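Local coordinates for cycloserine biosynthesis protein DcsG (Streptomyces lavendulae, PDB 6JIL) that catalyses the magnesium- and ATP-dependent cyclisation of O-ureido-D-serine to the antibiotic D-cycloserine, releasing ADP, phosphate, ammonium and carbon dioxide, at residues A[104-109]-A[264-269]; A[6-11]-A[53-58]; A[218-223]-A[276-281]. One frame throughout, in Å; residues are numbered along the deposited sequence.

Interaction 1 (A[104-109]-A[264-269]). With MG (magnesium ion), chain H; MG (magnesium ion), chain I; ADP (adenosine-5'-diphosphate), chain G.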
loop_
_atom_site.group_PDB
_atom_site.type_symbol
_atom_site.label_atom_id
_atom_site.label_comp_id
_atom_site.label_asym_id
_atom_site.label_seq_id
_atom_site.Cartn_x
_atom_site.Cartn_y
_atom_site.Cartn_z
ATOM N N PRO A 104 -0.918 -14.802 -7.234
ATOM C CA PRO A 104 0.540 -14.952 -7.173
ATOM C C PRO A 104 1.217 -13.810 -6.421
ATOM O O PRO A 104 1.086 -12.653 -6.791
ATOM C CB PRO A 104 0.943 -14.993 -8.647
ATOM C CG PRO A 104 -0.079 -14.112 -9.286
ATOM C CD PRO A 104 -1.361 -14.548 -8.615
ATOM N N VAL A 105 1.940 -14.142 -5.361
ATOM C CA VAL A 105 2.625 -13.129 -4.576
ATOM C C VAL A 105 4.088 -13.489 -4.369
ATOM O O VAL A 105 4.498 -14.624 -4.582
ATOM C CB VAL A 105 1.973 -12.951 -3.185
ATOM C CG1 VAL A 105 0.506 -12.650 -3.335
ATOM C CG2 VAL A 105 2.165 -14.203 -2.357
ATOM N N ILE A 106 4.875 -12.507 -3.953
ATOM C CA ILE A 106 6.283 -12.728 -3.692
ATOM C C ILE A 106 6.361 -13.646 -2.485
ATOM O O ILE A 106 5.675 -13.414 -1.488
ATOM C CB ILE A 106 7.008 -11.404 -3.345
ATOM C CG1 ILE A 106 7.107 -10.514 -4.592
ATOM C CG2 ILE A 106 8.390 -11.702 -2.767
ATOM C CD1 ILE A 106 7.793 -9.171 -4.344
ATOM N N PRO A 107 7.162 -14.722 -2.572
ATOM C CA PRO A 107 7.288 -15.639 -1.434
ATOM C C PRO A 107 7.507 -14.767 -0.197
ATOM O O PRO A 107 8.497 -14.041 -0.108
ATOM C CB PRO A 107 8.511 -16.470 -1.810
ATOM C CG PRO A 107 8.376 -16.567 -3.305
ATOM C CD PRO A 107 7.998 -15.161 -3.705
ATOM N N THR A 108 6.570 -14.843 0.747
ATOM C CA THR A 108 6.593 -14.011 1.945
ATOM C C THR A 108 6.546 -14.754 3.273
ATOM O O THR A 108 5.662 -15.574 3.495
ATOM C CB THR A 108 5.403 -13.029 1.891
ATOM O OG1 THR A 108 5.619 -12.077 0.839
ATOM C CG2 THR A 108 5.220 -12.315 3.217
ATOM N N THR A 109 7.492 -14.442 4.159
ATOM C CA THR A 109 7.568 -15.058 5.489
ATOM C C THR A 109 7.357 -14.027 6.597
ATOM O O THR A 109 8.149 -13.097 6.746
ATOM C CB THR A 109 8.934 -15.733 5.711
ATOM O OG1 THR A 109 9.024 -16.895 4.885
ATOM C CG2 THR A 109 9.111 -16.132 7.174
ATOM N N SER A 264 6.120 -14.141 -15.442
ATOM C CA SER A 264 4.755 -13.791 -15.077
ATOM C C SER A 264 4.777 -12.812 -13.908
ATOM O O SER A 264 5.737 -12.767 -13.145
ATOM C CB SER A 264 3.969 -15.047 -14.702
ATOM O OG SER A 264 4.539 -15.674 -13.569
ATOM N N PRO A 265 3.715 -12.009 -13.756
ATOM C CA PRO A 265 3.663 -11.037 -12.658
ATOM C C PRO A 265 3.184 -11.556 -11.307
ATOM O O PRO A 265 2.354 -12.458 -11.230
ATOM C CB PRO A 265 2.746 -9.949 -13.208
ATOM C CG PRO A 265 1.777 -10.737 -14.046
ATOM C CD PRO A 265 2.656 -11.748 -14.752
HETATM N N MSE A 266 3.729 -10.978 -10.239
HETATM C CA MSE A 266 3.339 -11.334 -8.879
HETATM C C MSE A 266 3.230 -10.073 -8.021
HETATM O O MSE A 266 3.994 -9.119 -8.185
HETATM C CB MSE A 266 4.322 -12.343 -8.257
HETATM C CG MSE A 266 5.801 -12.001 -8.371
HETATM SE SE MSE A 266 6.948 -13.452 -7.711
HETATM C CE MSE A 266 6.847 -14.632 -9.237
ATOM N N VAL A 267 2.257 -10.069 -7.120
ATOM C CA VAL A 267 2.030 -8.934 -6.253
ATOM C C VAL A 267 3.205 -8.675 -5.319
ATOM O O VAL A 267 3.725 -9.596 -4.693
ATOM C CB VAL A 267 0.759 -9.145 -5.411
ATOM C CG1 VAL A 267 0.541 -7.961 -4.485
ATOM C CG2 VAL A 267 -0.440 -9.340 -6.329
ATOM N N LEU A 268 3.624 -7.411 -5.254
ATOM C CA LEU A 268 4.713 -6.965 -4.391
ATOM C C LEU A 268 3.986 -6.490 -3.145
ATOM O O LEU A 268 4.245 -6.946 -2.039
ATOM C CB LEU A 268 5.436 -5.776 -5.025
ATOM C CG LEU A 268 6.770 -5.243 -4.484
ATOM C CD1 LEU A 268 6.910 -3.791 -4.931
ATOM C CD2 LEU A 268 6.853 -5.335 -2.986
ATOM N N GLU A 269 3.079 -5.540 -3.351
ATOM C CA GLU A 269 2.264 -4.992 -2.282
ATOM C C GLU A 269 1.000 -4.424 -2.912
ATOM O O GLU A 269 0.932 -4.223 -4.127
ATOM C CB GLU A 269 3.011 -3.901 -1.507
ATOM C CG GLU A 269 3.113 -2.558 -2.207
ATOM C CD GLU A 269 3.202 -1.411 -1.216
ATOM O OE1 GLU A 269 2.359 -1.369 -0.297
ATOM O OE2 GLU A 269 4.099 -0.556 -1.355
HETATM MG MG MG H . 5.674 0.221 -2.754
HETATM MG MG MG I . 3.112 0.773 0.191
HETATM P PB ADP G . 6.432 0.011 0.876
HETATM O O1B ADP G . 6.552 0.642 -0.604
HETATM O O2B ADP G . 4.966 -0.040 1.298
HETATM O O3B ADP G . 7.219 0.904 1.859
HETATM P PA ADP G . 7.402 -2.163 -0.502
HETATM O O1A ADP G . 6.979 -3.562 -0.505
HETATM O O2A ADP G . 6.672 -1.431 -1.710
HETATM O O3A ADP G . 7.018 -1.514 0.946
HETATM O "O5'" ADP G . 9.002 -2.123 -0.660
HETATM C "C5'" ADP G . 9.414 -0.807 -1.036
HETATM C "C4'" ADP G . 10.384 -0.919 -2.219
HETATM O "O4'" ADP G . 11.449 -1.843 -1.901
HETATM C "C3'" ADP G . 9.679 -1.454 -3.460
HETATM O "O3'" ADP G . 9.126 -0.405 -4.247
HETATM C "C2'" ADP G . 10.786 -2.228 -4.180
HETATM O "O2'" ADP G . 11.518 -1.392 -5.081
HETATM C "C1'" ADP G . 11.661 -2.758 -3.021
HETATM N N9 ADP G . 11.297 -4.156 -2.656
HETATM C C8 ADP G . 10.615 -4.571 -1.538
HETATM N N7 ADP G . 10.522 -5.868 -1.512
HETATM C C5 ADP G . 11.129 -6.381 -2.602
HETATM C C6 ADP G . 11.529 -7.688 -2.993
HETATM N N6 ADP G . 11.101 -8.802 -2.285
HETATM N N1 ADP G . 12.346 -7.822 -4.055
HETATM C C2 ADP G . 12.791 -6.767 -4.740
HETATM N N3 ADP G . 12.450 -5.524 -4.406
HETATM C C4 ADP G . 11.634 -5.284 -3.362
HETATM O O HOH W 1 7.710 1.496 -3.135
HETATM O O HOH W 2 4.894 -0.568 -4.796
HETATM O O HOH W 3 2.317 0.742 2.345
#
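Val105 and Val267 pair through a single backbone bridge, their CA atoms 4.6 Å apart, where the segment leading into strand 109-111 meets the edge strand 265-271 of the five-stranded sheet in this ATP-grasp enzyme. Val267 stands at the centre of the bridge: its N donates to Pro104 O (2.9 Å) and its O accepts from Ile106 N (3.2 Å). The CA of Met266, a selenomethionine, adds a C-H...O contact to Pro104 O. The two runs diverge by 51°, and the chain turns a corner at Leu268.

Beside the bridge, Val105 CG1 touches Val267 CB, the two side chains crossing obliquely, and Pro104 lays its ring CG against Pro265 O. Met266 starts toward the partner segment; its SE lies near Ile106 CA, and the bend at chi3 (78°) turns CE away. Ile106 has CG1 anti to its own carbonyl carbon and a straight chi2 (179°), which carries CD1 to 3.8 Å from Leu268 CA and 3.9 Å from ADP N6. Ile106 thereby lines the adenine end of the ADP pocket, beside Val178 and Gln175. Leu268 turns away from the bridge to the nucleotide, where its CD2 approaches ADP O1A.

One residue on, Glu269 brings its carboxylate to both magnesium ions, a site that Glu271 shares. OE1 and OE2 chelate one magnesium ion, each at 2.3 Å, while OE2 also bridges to the other at 2.2 Å, where ADP O1B and O2A bind as well.

Interaction 2 (A[6-11]-A[53-58])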
loop_
_atom_site.group_PDB
_atom_site.type_symbol
_atom_site.label_atom_id
_atom_site.label_comp_id
_atom_site.label_asym_id
_atom_site.label_seq_id
_atom_site.Cartn_x
_atom_site.Cartn_y
_atom_site.Cartn_z
ATOM N N LEU A 6 -11.067 14.604 3.228
ATOM C CA LEU A 6 -9.966 13.899 2.570
ATOM C C LEU A 6 -8.817 13.976 3.581
ATOM O O LEU A 6 -8.217 15.030 3.777
ATOM C CB LEU A 6 -9.594 14.584 1.248
ATOM C CG LEU A 6 -10.708 14.672 0.184
ATOM C CD1 LEU A 6 -10.184 15.372 -1.058
ATOM C CD2 LEU A 6 -11.217 13.283 -0.180
ATOM N N VAL A 7 -8.532 12.856 4.236
ATOM C CA VAL A 7 -7.517 12.815 5.277
ATOM C C VAL A 7 -6.062 12.770 4.839
ATOM O O VAL A 7 -5.668 11.976 3.989
ATOM C CB VAL A 7 -7.766 11.629 6.238
ATOM C CG1 VAL A 7 -6.814 11.710 7.435
ATOM C CG2 VAL A 7 -9.206 11.645 6.715
ATOM N N THR A 8 -5.262 13.619 5.467
ATOM C CA THR A 8 -3.836 13.717 5.193
ATOM C C THR A 8 -3.179 14.122 6.516
ATOM O O THR A 8 -3.759 13.938 7.585
ATOM C CB THR A 8 -3.563 14.826 4.124
ATOM O OG1 THR A 8 -2.174 14.840 3.772
ATOM C CG2 THR A 8 -3.955 16.211 4.676
ATOM N N ASP A 9 -1.954 14.627 6.432
ATOM C CA ASP A 9 -1.244 15.147 7.595
ATOM C C ASP A 9 -0.170 16.089 7.058
ATOM O O ASP A 9 0.327 15.905 5.946
ATOM C CB ASP A 9 -0.708 14.028 8.531
ATOM C CG ASP A 9 0.390 13.163 7.920
ATOM O OD1 ASP A 9 0.364 11.946 8.205
ATOM O OD2 ASP A 9 1.284 13.669 7.207
ATOM N N ALA A 10 0.137 17.128 7.827
ATOM C CA ALA A 10 1.090 18.149 7.408
ATOM C C ALA A 10 2.343 17.654 6.706
ATOM O O ALA A 10 2.702 18.157 5.638
ATOM C CB ALA A 10 1.469 19.030 8.603
ATOM N N VAL A 11 3.009 16.669 7.294
ATOM C CA VAL A 11 4.241 16.144 6.713
ATOM C C VAL A 11 4.053 15.493 5.350
ATOM O O VAL A 11 4.920 15.583 4.487
ATOM C CB VAL A 11 4.897 15.104 7.657
ATOM C CG1 VAL A 11 6.116 14.483 6.994
ATOM C CG2 VAL A 11 5.289 15.773 8.978
ATOM N N PHE A 53 -9.443 8.280 3.359
ATOM C CA PHE A 53 -8.052 8.372 3.775
ATOM C C PHE A 53 -7.179 8.478 2.530
ATOM O O PHE A 53 -7.025 7.520 1.771
ATOM C CB PHE A 53 -7.680 7.148 4.601
ATOM C CG PHE A 53 -8.564 6.940 5.787
ATOM C CD1 PHE A 53 -9.374 5.819 5.881
ATOM C CD2 PHE A 53 -8.578 7.857 6.823
ATOM C CE1 PHE A 53 -10.183 5.617 7.000
ATOM C CE2 PHE A 53 -9.380 7.657 7.938
ATOM C CZ PHE A 53 -10.184 6.529 8.021
ATOM N N ARG A 54 -6.616 9.659 2.325
ATOM C CA ARG A 54 -5.797 9.902 1.161
ATOM C C ARG A 54 -4.305 9.795 1.409
ATOM O O ARG A 54 -3.641 8.937 0.827
ATOM C CB ARG A 54 -6.132 11.277 0.574
ATOM C CG ARG A 54 -7.506 11.334 -0.084
ATOM C CD ARG A 54 -7.588 10.272 -1.157
ATOM N NE ARG A 54 -6.374 10.328 -1.956
ATOM C CZ ARG A 54 -5.680 9.268 -2.352
ATOM N NH1 ARG A 54 -6.086 8.043 -2.038
ATOM N NH2 ARG A 54 -4.542 9.443 -3.016
ATOM N N SER A 55 -3.778 10.646 2.283
ATOM C CA SER A 55 -2.349 10.639 2.540
ATOM C C SER A 55 -1.886 10.909 3.971
ATOM O O SER A 55 -1.021 11.757 4.190
ATOM C CB SER A 55 -1.675 11.637 1.605
ATOM O OG SER A 55 -2.283 12.911 1.732
ATOM N N PRO A 56 -2.446 10.191 4.961
ATOM C CA PRO A 56 -2.042 10.384 6.353
ATOM C C PRO A 56 -0.834 9.462 6.481
ATOM O O PRO A 56 -0.765 8.605 7.362
ATOM C CB PRO A 56 -3.241 9.855 7.106
ATOM C CG PRO A 56 -3.588 8.650 6.290
ATOM C CD PRO A 56 -3.475 9.140 4.863
ATOM N N TRP A 57 0.125 9.650 5.585
ATOM C CA TRP A 57 1.270 8.759 5.529
ATOM C C TRP A 57 2.232 8.654 6.697
ATOM O O TRP A 57 3.101 7.778 6.693
ATOM C CB TRP A 57 2.017 8.985 4.216
ATOM C CG TRP A 57 1.131 8.683 3.024
ATOM C CD1 TRP A 57 0.140 7.736 2.956
ATOM C CD2 TRP A 57 1.157 9.321 1.744
ATOM N NE1 TRP A 57 -0.453 7.753 1.718
ATOM C CE2 TRP A 57 0.154 8.714 0.953
ATOM C CE3 TRP A 57 1.930 10.345 1.187
ATOM C CZ2 TRP A 57 -0.096 9.100 -0.364
ATOM C CZ3 TRP A 57 1.681 10.732 -0.128
ATOM C CH2 TRP A 57 0.676 10.109 -0.887
ATOM N N THR A 58 2.086 9.510 7.704
ATOM C CA THR A 58 2.969 9.389 8.853
ATOM C C THR A 58 2.421 8.280 9.754
ATOM O O THR A 58 2.961 8.019 10.826
ATOM C CB THR A 58 3.084 10.713 9.666
ATOM O OG1 THR A 58 1.792 11.123 10.128
ATOM C CG2 THR A 58 3.692 11.804 8.810
#
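Val7 and Phe53 pair as neighbours in parallel strands, their CA atoms 4.7 Å apart, and the short segments 6-8 and 53-55 cross at 41°. Among the backbone bonds, Val7 O is gripped twice: Arg54 N (3.0 Å) and Ser55 N (2.9 Å) both donate to it in its carbonyl plane. Taking two successive N-H groups on one oxygen accompanies the turning of the chain into Pro56, the centre of an inverse gamma turn.

The polar side chains meet further on. Thr8 OG1 and Ser55 OG lie 2.8 Å apart, within hydrogen-bonding distance, and Ser55 OG is also bonded to Asp16. Asp9 and Thr58 reach toward each other tip to tip. Thr58 N approaches the syn lone pair of Asp9 OD1 at 3.0 Å, whereas Thr58 OG1 donates to the same oxygen at 2.5 Å from above the carboxylate plane. Trp38 NE1 is a third donor to OD1, and Ser12 binds OD2, so this buried carboxylate is held at both oxygens.

Apolar contacts fill the rest. Val7 has CG1 anti to its backbone N (chi1 -172°), placing that methyl against Pro56 CB, while CG2 lies 3.8 Å from Phe53 CD2. On the other side of the strands Leu6 CB runs beside Arg54 CG; the arginine chain then bends away, and its NH2 bonds to Pro275 O. Val11 CB touches Thr58 CG2.

The arrangement is that of adjacent central strands at the C-terminal edge of a parallel alpha/beta sheet, ordered 33-37, 4-8, 50-55, 78-79, as in the N-terminal domain of ATP-grasp enzymes.

Interaction 3 (A[218-223]-A[276-281])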
loop_
_atom_site.group_PDB
_atom_site.type_symbol
_atom_site.label_atom_id
_atom_site.label_comp_id
_atom_site.label_asym_id
_atom_site.label_seq_id
_atom_site.Cartn_x
_atom_site.Cartn_y
_atom_site.Cartn_z
ATOM N N ASP A 218 10.437 11.650 -9.961
ATOM C CA ASP A 218 11.428 11.260 -10.954
ATOM C C ASP A 218 11.576 9.740 -11.046
ATOM O O ASP A 218 12.150 9.214 -12.002
ATOM C CB ASP A 218 12.770 11.932 -10.648
ATOM C CG ASP A 218 13.229 11.707 -9.227
ATOM O OD1 ASP A 218 12.402 11.819 -8.300
ATOM O OD2 ASP A 218 14.429 11.431 -9.040
ATOM N N PHE A 219 11.042 9.031 -10.060
ATOM C CA PHE A 219 11.113 7.575 -10.072
ATOM C C PHE A 219 9.875 6.971 -10.725
ATOM O O PHE A 219 9.741 5.749 -10.790
ATOM C CB PHE A 219 11.244 7.017 -8.651
ATOM C CG PHE A 219 12.629 7.117 -8.077
ATOM C CD1 PHE A 219 12.957 8.125 -7.182
ATOM C CD2 PHE A 219 13.603 6.190 -8.421
ATOM C CE1 PHE A 219 14.237 8.205 -6.633
ATOM C CE2 PHE A 219 14.887 6.263 -7.879
ATOM C CZ PHE A 219 15.203 7.272 -6.982
ATOM N N ARG A 220 8.974 7.824 -11.210
ATOM C CA ARG A 220 7.742 7.340 -11.837
ATOM C C ARG A 220 7.527 7.811 -13.269
ATOM O O ARG A 220 8.021 8.860 -13.671
ATOM C CB ARG A 220 6.532 7.769 -11.012
ATOM C CG ARG A 220 6.738 7.664 -9.522
ATOM C CD ARG A 220 5.468 7.996 -8.777
ATOM N NE ARG A 220 5.721 8.074 -7.349
ATOM C CZ ARG A 220 4.810 7.841 -6.415
ATOM N NH1 ARG A 220 3.577 7.507 -6.761
ATOM N NH2 ARG A 220 5.134 7.956 -5.135
ATOM N N GLN A 221 6.774 7.024 -14.027
ATOM C CA GLN A 221 6.440 7.361 -15.400
ATOM C C GLN A 221 5.277 6.519 -15.903
ATOM O O GLN A 221 5.196 5.321 -15.616
ATOM C CB GLN A 221 7.656 7.206 -16.320
ATOM C CG GLN A 221 8.383 5.900 -16.235
ATOM C CD GLN A 221 9.554 5.853 -17.195
ATOM O OE1 GLN A 221 10.429 6.723 -17.169
ATOM N NE2 GLN A 221 9.580 4.835 -18.053
ATOM N N ALA A 222 4.368 7.166 -16.631
ATOM C CA ALA A 222 3.187 6.509 -17.187
ATOM C C ALA A 222 3.534 5.188 -17.870
ATOM O O ALA A 222 4.504 5.093 -18.614
ATOM C CB ALA A 222 2.488 7.440 -18.177
ATOM N N ARG A 223 2.727 4.170 -17.609
ATOM C CA ARG A 223 2.947 2.855 -18.189
ATOM C C ARG A 223 1.608 2.231 -18.554
ATOM O O ARG A 223 0.586 2.508 -17.934
ATOM C CB ARG A 223 3.653 1.955 -17.179
ATOM C CG ARG A 223 4.279 0.706 -17.764
ATOM C CD ARG A 223 5.666 1.013 -18.315
ATOM N NE ARG A 223 6.617 -0.046 -17.985
ATOM C CZ ARG A 223 7.937 0.071 -18.104
ATOM N NH1 ARG A 223 8.470 1.206 -18.548
ATOM N NH2 ARG A 223 8.729 -0.941 -17.771
ATOM N N SER A 276 -1.303 5.922 -2.960
ATOM C CA SER A 276 -0.894 6.981 -3.853
ATOM C C SER A 276 -1.506 6.352 -5.104
ATOM O O SER A 276 -1.303 5.158 -5.366
ATOM C CB SER A 276 0.623 7.033 -3.972
ATOM O OG SER A 276 1.019 7.623 -5.200
ATOM N N LEU A 277 -2.270 7.124 -5.860
ATOM C CA LEU A 277 -2.931 6.587 -7.048
ATOM C C LEU A 277 -2.316 6.965 -8.396
ATOM O O LEU A 277 -2.669 6.378 -9.414
ATOM C CB LEU A 277 -4.407 6.986 -7.010
ATOM C CG LEU A 277 -5.170 6.398 -5.819
ATOM C CD1 LEU A 277 -6.456 7.170 -5.574
ATOM C CD2 LEU A 277 -5.472 4.932 -6.090
ATOM N N ASN A 278 -1.405 7.936 -8.402
ATOM C CA ASN A 278 -0.749 8.395 -9.632
ATOM C C ASN A 278 -1.748 9.019 -10.604
ATOM O O ASN A 278 -1.646 8.838 -11.822
ATOM C CB ASN A 278 -0.018 7.235 -10.325
ATOM C CG ASN A 278 1.083 6.645 -9.467
ATOM O OD1 ASN A 278 1.938 7.364 -8.966
ATOM N ND2 ASN A 278 1.067 5.332 -9.299
ATOM N N LEU A 279 -2.707 9.761 -10.061
ATOM C CA LEU A 279 -3.734 10.407 -10.871
ATOM C C LEU A 279 -3.173 11.300 -11.971
ATOM O O LEU A 279 -3.718 11.347 -13.073
ATOM C CB LEU A 279 -4.659 11.241 -9.977
ATOM C CG LEU A 279 -5.405 10.496 -8.866
ATOM C CD1 LEU A 279 -6.302 11.470 -8.106
ATOM C CD2 LEU A 279 -6.224 9.359 -9.468
ATOM N N THR A 280 -2.082 11.999 -11.678
ATOM C CA THR A 280 -1.481 12.911 -12.641
ATOM C C THR A 280 -0.745 12.232 -13.794
ATOM O O THR A 280 -0.206 12.907 -14.676
ATOM C CB THR A 280 -0.535 13.915 -11.931
ATOM O OG1 THR A 280 0.569 13.215 -11.345
ATOM C CG2 THR A 280 -1.287 14.650 -10.823
ATOM N N PHE A 281 -0.724 10.902 -13.794
ATOM C CA PHE A 281 -0.074 10.154 -14.872
ATOM C C PHE A 281 -1.098 9.581 -15.848
ATOM O O PHE A 281 -0.734 8.884 -16.790
ATOM C CB PHE A 281 0.765 8.995 -14.326
ATOM C CG PHE A 281 2.078 9.414 -13.745
ATOM C CD1 PHE A 281 2.158 9.889 -12.441
ATOM C CD2 PHE A 281 3.245 9.305 -14.494
ATOM C CE1 PHE A 281 3.380 10.244 -11.891
ATOM C CE2 PHE A 281 4.471 9.659 -13.954
ATOM C CZ PHE A 281 4.540 10.129 -12.649
#
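Arg220 and Phe281 begin the contact at CB: the ring comes in obliquely with CZ 3.5 Å from Arg220 CB. From there the arginine, inferred to belong to the active site, runs out extended, chi2 (-175°) and chi3 (-172°) carrying CD and NE straight ahead. CD passes 3.6 Å from Asn278 OD1, and the chain crosses that of Asn278 at about a right angle. At the tip, NH1 donates twice, to Asn278 OD1 (2.8 Å) and to Ser276 OG (3.0 Å), both acceptors lying close to the guanidinium plane. The Asn278 amide is turned 76° from that plane, and its OD1 accepts from NH1 at the guanidinium edge. Two acceptors on one nitrogen restrict rotation of the guanidinium. NH2 points to other partners, the carbonyl oxygen of Pro215 and a bound tartrate, probably from the crystallisation liquor, which may mark where a substrate sits.

Nearer the backbone, the Phe281 ring meets the strand obliquely. Its CE2 comes 3.4 Å from Gln221 CA and its CD2 3.2 Å from Ala222 N, while Ala222 CB touches Phe281 O. Ser276 also offers its backbone O to Arg254, so this loop bonds both arginines that are inferred to act in catalysis.

Strand 220-223 is an outermost strand of the five-stranded antiparallel sheet, beside 195-202; residues 276-281 lie in the connection between strand 265-271 and helix 285-296, with Arg220, Asn278 and Phe281 all packing on Ile200 of strand 195-202.

Interaction 2 is a buried contact between neighbouring strands of the parallel sheet, interaction 1 is partly buried, and interaction 3 lies at the surface. Interactions 1 and 3 both reach the five-stranded antiparallel sheet, at its two outermost strands, and their segments alternate along the chain; their centres are 21 Å apart. Chemistry follows place: interaction 1 combines a backbone bridge with nucleotide and metal binding, interaction 2 combines parallel-strand bonds, a buried carboxylate and apolar side chains, and interaction 3 relies on a guanidinium and an aromatic ring. Interactions 2 and 3 touch directly, Arg54 NH1 packing on Leu277 CD1 (3.7 Å), which joins the parallel-sheet region to the loop that bonds Arg220.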